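Local coordinates for protein cytosine-specific methyltransferase (PDB 3G7U) that probably transfers a methyl group from S-adenosyl-L-methionine to carbon 5 of cytosine in DNA, as a C5-methyltransferase of the class I-like superfamily, at residues N38-A41 and I42-R46; D240-S243 and I244-K248; Q328-P331 and D332-F336. All coordinates share one frame; numbering follows the deposited sequence. Where two conformers were deposited one is given.

From the N terminus the three contacts come in series, none nested in or crossing another, and each is local, a turn or two of chain meeting itself. Interaction 1 (38-46) is the C-terminal end of helix 34-43, in a beta-alpha-beta unit of the large sheet. Interaction 2 (240-248) is the capped helix 241-248, and interaction 3 (328-336) is the turn that follows helix 321-328. In space they meet around Arg335: its backbone O lies 2.8 Å from Asn43 ND2, a probable hydrogen bond to interaction 1, while its NH1 forms salt bridges with Asp240 and Glu242 of interaction 2. One loop residue thus ties both helices together.

Interaction 1. Residues N38-A41 and I42-R46; sequences NTHA and INFPR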
loop_
_atom_site.group_PDB
_atom_site.type_symbol
_atom_site.label_atom_id
_atom_site.label_comp_id
_atom_site.label_asym_id
_atom_site.label_seq_id
_atom_site.Cartn_x
_atom_site.Cartn_y
_atom_site.Cartn_z
ATOM N N ASN A 38 -0.391 12.628 7.638
ATOM C CA ASN A 38 0.890 13.167 8.037
ATOM C C ASN A 38 1.994 12.252 7.561
ATOM O O ASN A 38 3.034 12.707 7.094
ATOM C CB ASN A 38 0.947 13.335 9.564
ATOM C CG ASN A 38 0.163 14.543 10.029
ATOM O OD1 ASN A 38 -0.238 15.384 9.216
ATOM N ND2 ASN A 38 -0.068 14.634 11.337
ATOM N N THR A 39 1.778 10.957 7.677
ATOM C CA THR A 39 2.813 10.030 7.179
ATOM C C THR A 39 2.985 10.092 5.653
ATOM O O THR A 39 4.107 10.015 5.123
ATOM C CB THR A 39 2.587 8.590 7.668
ATOM O OG1 THR A 39 2.729 8.598 9.097
ATOM C CG2 THR A 39 3.609 7.640 7.040
ATOM N N HIS A 40 1.867 10.278 4.948
ATOM C CA HIS A 40 1.929 10.418 3.507
ATOM C C HIS A 40 2.799 11.644 3.204
ATOM O O HIS A 40 3.718 11.566 2.353
ATOM C CB HIS A 40 0.523 10.554 2.916
ATOM C CG HIS A 40 0.484 10.352 1.438
ATOM N ND1 HIS A 40 0.955 11.309 0.549
ATOM C CD2 HIS A 40 -0.003 9.339 0.685
ATOM C CE1 HIS A 40 0.803 10.863 -0.683
ATOM N NE2 HIS A 40 0.199 9.686 -0.631
ATOM N N ALA A 41 2.581 12.752 3.925
ATOM C CA ALA A 41 3.360 13.986 3.651
ATOM C C ALA A 41 4.832 13.847 3.949
ATOM O O ALA A 41 5.661 14.472 3.306
ATOM C CB ALA A 41 2.798 15.188 4.400
ATOM N N ILE A 42 5.169 13.025 4.937
ATOM C CA ILE A 42 6.592 12.775 5.251
ATOM C C ILE A 42 7.298 12.083 4.082
ATOM O O ILE A 42 8.443 12.399 3.748
ATOM C CB ILE A 42 6.753 11.901 6.533
ATOM C CG1 ILE A 42 6.412 12.691 7.810
ATOM C CG2 ILE A 42 8.198 11.404 6.674
ATOM C CD1 ILE A 42 7.211 13.984 7.992
ATOM N N ASN A 43 6.602 11.156 3.447
ATOM C CA ASN A 43 7.201 10.357 2.398
ATOM C C ASN A 43 6.994 10.979 1.028
ATOM O O ASN A 43 7.725 10.689 0.099
ATOM C CB ASN A 43 6.640 8.949 2.431
ATOM C CG ASN A 43 7.128 8.189 3.643
ATOM O OD1 ASN A 43 8.312 7.748 3.704
ATOM N ND2 ASN A 43 6.269 8.092 4.647
ATOM N N PHE A 44 5.984 11.844 0.907
ATOM C CA PHE A 44 5.704 12.519 -0.384
ATOM C C PHE A 44 5.645 14.042 -0.164
ATOM O O PHE A 44 4.581 14.656 -0.304
ATOM C CB PHE A 44 4.374 12.030 -0.986
ATOM C CG PHE A 44 4.370 10.577 -1.337
ATOM C CD1 PHE A 44 4.766 10.139 -2.609
ATOM C CD2 PHE A 44 4.041 9.628 -0.361
ATOM C CE1 PHE A 44 4.786 8.749 -2.923
ATOM C CE2 PHE A 44 4.065 8.247 -0.642
ATOM C CZ PHE A 44 4.444 7.808 -1.940
ATOM N N PRO A 45 6.776 14.657 0.200
ATOM C CA PRO A 45 6.725 16.064 0.614
ATOM C C PRO A 45 6.335 17.045 -0.470
ATOM O O PRO A 45 5.980 18.169 -0.134
ATOM C CB PRO A 45 8.147 16.358 1.113
ATOM C CG PRO A 45 8.978 15.341 0.500
ATOM C CD PRO A 45 8.146 14.124 0.243
ATOM N N ARG A 46 6.338 16.634 -1.739
ATOM C CA ARG A 46 5.964 17.540 -2.831
ATOM C C ARG A 46 4.542 17.341 -3.344
ATOM O O ARG A 46 4.088 18.094 -4.195
ATOM C CB ARG A 46 6.957 17.460 -3.991
ATOM C CG ARG A 46 8.400 17.187 -3.581
ATOM C CD ARG A 46 9.204 18.404 -3.132
ATOM N NE ARG A 46 10.576 18.351 -3.652
ATOM C CZ ARG A 46 11.570 17.589 -3.184
ATOM N NH1 ARG A 46 11.398 16.763 -2.151
ATOM N NH2 ARG A 46 12.761 17.645 -3.767
#
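Asn43 reaches back one helical turn and grips Thr39 O twice, once through its backbone N and once through its side-chain ND2, at 2.9 Å for ND2 to Thr39 O. The two donors come from opposite faces of the carbonyl plane, and ND2 stands well above that plane. CG of Asn43 lies anti to its own carbonyl carbon (chi1 -70°), which folds the amide beside the backbone N and alongside the Thr39 side chain. The same ND2 also serves Arg335 O. Thr39 OG1, for its part, is hydrogen-bonded to His35 O and Gln346 NE2.

The helix ends here: Phe44 is the first residue to leave helical backbone angles. Its N still bonds to His40 O at 2.7 Å, and Asn43 N adds a weak bond to that oxygen. Ahead of these, Ile42 N donates to Asn38 O in the regular helical pattern. Past the last turn, Pro45 has no N-H to give; its CA sits 3.3 Å from Ala41 O in a CA-H...O contact.

The His40 and Phe44 rings form an offset stack, centroids 4.5 Å apart and planes at 28°. CD2 of Phe44 lies over the rim of one imidazole face, 3.5 Å from His40 CE1. Both imidazole nitrogens are satisfied, ND1 by His49 and NE2 by Ser16, so the ring's rotation is fixed. This end of helix 34-43 leads toward strand 48-50, the second strand of a beta-alpha-beta unit begun by strand 25-30, and Phe44 packs on helix 14-22.

Interaction 2. Residues D240-S243 and I244-K248; sequences DTES and IAKLK
Ile244 N donates to Asp240 O at 3.0 Å in the first turn of helix 241-248, and Asp240 is the N-cap of that helix, its side chain taking the capping bond from Ser243 N. Asp240 OD2 accepts twice from Ser243: OG arrives along the anti lone pair at 2.8 Å, while the backbone N, 3.0 Å from OD2, comes from above the carboxylate plane. The same oxygen has a salt bridge to Arg335.

Farther along, Lys246 runs back over the helix surface to Glu242. Its CB sits 3.5 Å from Glu242 O, the carbonyl to which Lys246 N is bonded, and CG stays close to that oxygen too. CD then passes within van der Waals range of Glu242 CG and OE2. At CE the chain closes on OE2, and the final bend (chi4 69°) turns NZ in toward the carboxylate. Glu242 comes up to meet it with an extended chain, its CG anti to the backbone N (chi1 178°), and the two chains run alongside each other in the same direction.

Glu242 has a second charged partner, its OE1 meeting Arg335, and Lys246 also makes a cation-pi contact with Trp215; with a cation at each oxygen, the Glu242 carboxylate would be expected to stay ionised. The bridge itself closes with Lys246 NZ 2.9 Å from Glu242 OE2, using that oxygen's anti lone pair.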
loop_
_atom_site.group_PDB
_atom_site.type_symbol
_atom_site.label_atom_id
_atom_site.label_comp_id
_atom_site.label_asym_id
_atom_site.label_seq_id
_atom_site.Cartn_x
_atom_site.Cartn_y
_atom_site.Cartn_z
ATOM N N ASP A 240 11.596 10.863 2.505
ATOM C CA ASP A 240 12.020 11.648 3.647
ATOM C C ASP A 240 13.551 11.781 3.590
ATOM O O ASP A 240 14.271 10.792 3.511
ATOM C CB ASP A 240 11.567 10.949 4.933
ATOM C CG ASP A 240 12.080 11.627 6.195
ATOM O OD1 ASP A 240 11.704 12.791 6.449
ATOM O OD2 ASP A 240 12.821 10.969 6.948
ATOM N N THR A 241 14.027 13.015 3.602
ATOM C CA THR A 241 15.465 13.329 3.497
ATOM C C THR A 241 16.336 12.618 4.536
ATOM O O THR A 241 17.360 12.008 4.189
ATOM C CB THR A 241 15.670 14.876 3.557
ATOM O OG1 THR A 241 15.037 15.438 2.418
ATOM C CG2 THR A 241 17.133 15.248 3.516
ATOM N N GLU A 242 15.916 12.644 5.797
ATOM C CA GLU A 242 16.658 11.949 6.855
ATOM C C GLU A 242 16.684 10.430 6.669
ATOM O O GLU A 242 17.748 9.802 6.853
ATOM C CB GLU A 242 16.121 12.326 8.248
ATOM C CG GLU A 242 16.818 11.589 9.383
ATOM C CD GLU A 242 16.208 11.842 10.766
ATOM O OE1 GLU A 242 15.149 12.500 10.854
ATOM O OE2 GLU A 242 16.808 11.392 11.773
ATOM N N SER A 243 15.542 9.829 6.292
ATOM C CA SER A 243 15.542 8.390 6.008
ATOM C C SER A 243 16.491 7.987 4.892
ATOM O O SER A 243 17.182 6.964 4.992
ATOM C CB SER A 243 14.131 7.893 5.700
ATOM O OG SER A 243 13.321 8.241 6.796
ATOM N N ILE A 244 16.523 8.798 3.837
ATOM C CA ILE A 244 17.385 8.540 2.686
ATOM C C ILE A 244 18.876 8.654 3.058
ATOM O O ILE A 244 19.661 7.727 2.768
ATOM C CB ILE A 244 17.011 9.417 1.473
ATOM C CG1 ILE A 244 15.629 9.021 0.946
ATOM C CG2 ILE A 244 18.005 9.216 0.324
ATOM C CD1 ILE A 244 15.032 10.065 0.022
ATOM N N ALA A 245 19.217 9.738 3.757
ATOM C CA ALA A 245 20.554 9.965 4.328
ATOM C C ALA A 245 21.003 8.852 5.260
ATOM O O ALA A 245 22.108 8.343 5.127
ATOM C CB ALA A 245 20.602 11.287 5.033
ATOM N N LYS A 246 20.137 8.434 6.180
ATOM C CA LYS A 246 20.496 7.316 7.076
ATOM C C LYS A 246 20.659 6.003 6.349
ATOM O O LYS A 246 21.571 5.236 6.678
ATOM C CB LYS A 246 19.533 7.210 8.268
ATOM C CG LYS A 246 19.861 8.256 9.339
ATOM C CD LYS A 246 18.937 8.170 10.537
ATOM C CE LYS A 246 19.461 8.888 11.764
ATOM N NZ LYS A 246 19.478 10.365 11.624
ATOM N N LEU A 247 19.789 5.715 5.376
ATOM C CA LEU A 247 19.934 4.492 4.593
ATOM C C LEU A 247 21.311 4.386 3.918
ATOM O O LEU A 247 21.850 3.292 3.791
ATOM C CB LEU A 247 18.835 4.356 3.553
ATOM C CG LEU A 247 18.851 3.072 2.717
ATOM C CD1 LEU A 247 18.905 1.804 3.560
ATOM C CD2 LEU A 247 17.660 3.015 1.764
ATOM N N LYS A 248 21.870 5.524 3.512
ATOM C CA LYS A 248 23.219 5.564 2.926
ATOM C C LYS A 248 24.269 5.086 3.914
ATOM O O LYS A 248 25.308 4.606 3.494
ATOM C CB LYS A 248 23.584 6.963 2.429
ATOM C CG LYS A 248 22.998 7.297 1.072
ATOM C CD LYS A 248 23.136 8.792 0.732
ATOM C CE LYS A 248 22.307 9.125 -0.519
ATOM N NZ LYS A 248 22.405 10.553 -0.898
#

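Interaction 3. Residues Q328-P331 and D332-F336; sequences QGFP and DWFRF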
loop_
_atom_site.group_PDB
_atom_site.type_symbol
_atom_site.label_atom_id
_atom_site.label_comp_id
_atom_site.label_asym_id
_atom_site.label_seq_id
_atom_site.Cartn_x
_atom_site.Cartn_y
_atom_site.Cartn_z
ATOM N N GLN A 328 5.240 -6.419 3.576
ATOM C CA GLN A 328 4.148 -5.837 2.791
ATOM C C GLN A 328 4.652 -5.260 1.468
ATOM O O GLN A 328 3.852 -4.974 0.591
ATOM C CB GLN A 328 3.425 -4.782 3.659
ATOM C CG GLN A 328 2.242 -4.078 3.079
ATOM C CD GLN A 328 1.053 -4.981 2.870
ATOM O OE1 GLN A 328 0.969 -6.087 3.417
ATOM N NE2 GLN A 328 0.113 -4.508 2.057
ATOM N N GLY A 329 5.970 -5.189 1.287
ATOM C CA GLY A 329 6.553 -4.656 0.082
ATOM C C GLY A 329 6.925 -3.185 0.127
ATOM O O GLY A 329 7.148 -2.574 -0.917
ATOM N N PHE A 330 7.042 -2.603 1.320
ATOM C CA PHE A 330 7.511 -1.230 1.425
ATOM C C PHE A 330 9.038 -1.191 1.455
ATOM O O PHE A 330 9.689 -2.079 2.005
ATOM C CB PHE A 330 6.963 -0.559 2.715
ATOM C CG PHE A 330 5.561 -0.016 2.589
ATOM C CD1 PHE A 330 5.340 1.296 2.148
ATOM C CD2 PHE A 330 4.493 -0.797 2.990
ATOM C CE1 PHE A 330 4.039 1.790 2.062
ATOM C CE2 PHE A 330 3.197 -0.326 2.902
ATOM C CZ PHE A 330 2.986 0.973 2.454
ATOM N N PRO A 331 9.641 -0.155 0.866
ATOM C CA PRO A 331 11.095 -0.074 0.946
ATOM C C PRO A 331 11.575 0.362 2.326
ATOM O O PRO A 331 10.832 1.008 3.078
ATOM C CB PRO A 331 11.436 1.026 -0.049
ATOM C CG PRO A 331 10.199 1.848 -0.200
ATOM C CD PRO A 331 9.042 0.985 0.136
ATOM N N ASP A 332 12.817 0.034 2.663
ATOM C CA ASP A 332 13.380 0.433 3.957
ATOM C C ASP A 332 13.462 1.914 4.207
ATOM O O ASP A 332 13.510 2.315 5.362
ATOM C CB ASP A 332 14.791 -0.146 4.146
ATOM C CG ASP A 332 14.778 -1.564 4.608
ATOM O OD1 ASP A 332 13.701 -2.108 4.922
ATOM O OD2 ASP A 332 15.884 -2.156 4.702
ATOM N N TRP A 333 13.473 2.724 3.142
ATOM C CA TRP A 333 13.536 4.189 3.279
ATOM C C TRP A 333 12.173 4.865 3.523
ATOM O O TRP A 333 12.117 6.049 3.801
ATOM C CB TRP A 333 14.266 4.825 2.066
ATOM C CG TRP A 333 13.735 4.423 0.704
ATOM C CD1 TRP A 333 14.240 3.463 -0.110
ATOM C CD2 TRP A 333 12.594 4.992 -0.008
ATOM N NE1 TRP A 333 13.525 3.403 -1.292
ATOM C CE2 TRP A 333 12.514 4.329 -1.258
ATOM C CE3 TRP A 333 11.668 6.010 0.285
ATOM C CZ2 TRP A 333 11.519 4.618 -2.210
ATOM C CZ3 TRP A 333 10.683 6.309 -0.651
ATOM C CH2 TRP A 333 10.609 5.614 -1.887
ATOM N N PHE A 334 11.095 4.081 3.457
ATOM C CA PHE A 334 9.752 4.601 3.722
ATOM C C PHE A 334 9.610 4.751 5.238
ATOM O O PHE A 334 9.930 3.843 5.997
ATOM C CB PHE A 334 8.699 3.655 3.129
ATOM C CG PHE A 334 7.355 4.291 2.948
ATOM C CD1 PHE A 334 7.010 4.868 1.710
ATOM C CD2 PHE A 334 6.462 4.360 4.006
ATOM C CE1 PHE A 334 5.769 5.502 1.533
ATOM C CE2 PHE A 334 5.193 4.984 3.831
ATOM C CZ PHE A 334 4.876 5.546 2.591
ATOM N N ARG A 335 9.118 5.902 5.689
ATOM C CA ARG A 335 9.103 6.200 7.111
ATOM C C ARG A 335 7.684 6.160 7.636
ATOM O O ARG A 335 6.805 6.806 7.072
ATOM C CB ARG A 335 9.674 7.588 7.344
ATOM C CG ARG A 335 9.937 7.892 8.821
ATOM C CD ARG A 335 10.659 9.243 8.945
ATOM N NE ARG A 335 10.909 9.565 10.345
ATOM C CZ ARG A 335 11.855 10.403 10.768
ATOM N NH1 ARG A 335 12.670 10.978 9.883
ATOM N NH2 ARG A 335 12.016 10.633 12.082
ATOM N N PHE A 336 7.452 5.407 8.704
ATOM C CA PHE A 336 6.086 5.290 9.260
ATOM C C PHE A 336 5.981 6.063 10.555
ATOM O O PHE A 336 6.978 6.587 11.053
ATOM C CB PHE A 336 5.735 3.816 9.526
ATOM C CG PHE A 336 5.661 3.015 8.280
ATOM C CD1 PHE A 336 4.489 2.981 7.552
ATOM C CD2 PHE A 336 6.799 2.375 7.769
ATOM C CE1 PHE A 336 4.426 2.295 6.334
ATOM C CE2 PHE A 336 6.752 1.676 6.542
ATOM C CZ PHE A 336 5.558 1.624 5.838
HETATM O O HOH W 1 10.969 -1.917 4.747
#
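Phe330 meets two aromatic rings that also touch each other: its CD1 edge is directed at the face of Phe334, and its own face takes the edge of Phe336. The Phe334 pair is edge-to-face, CD1 of Phe330 3.7 Å from Phe334 CG, with the planes at 53°. The Phe336 pair is nearer to a perpendicular T, at 81°, where Phe336 CZ lies 3.6 Å from Phe330 CG. Together the three rings form an aromatic cluster.

Pro331 opens a type I beta turn closed by Phe334 N to Pro331 O, 3.1 Å. Within the turn the proline lies across one face of the Trp333 indole: CB makes a CH-pi contact, 3.6 Å from the five-membered ring centroid, and CG rests over CE2 and CZ2, toward the rim of the six-membered ring. The indole reaches this place because CG of Trp333 is set between its backbone N and carbonyl carbon (chi1 52°). Its NE1 donates to Gly232 O. A water bridges Phe330 O and Asp332 OD1, donating to both, and Asp332 OD2 is held by Arg326 and Trp231.

The loop follows the Schellman end of helix 321-328 at Gly329. Pro331 and Trp333 pack on helix 14-22, while Phe336 fits between helices 321-328 and 340-348.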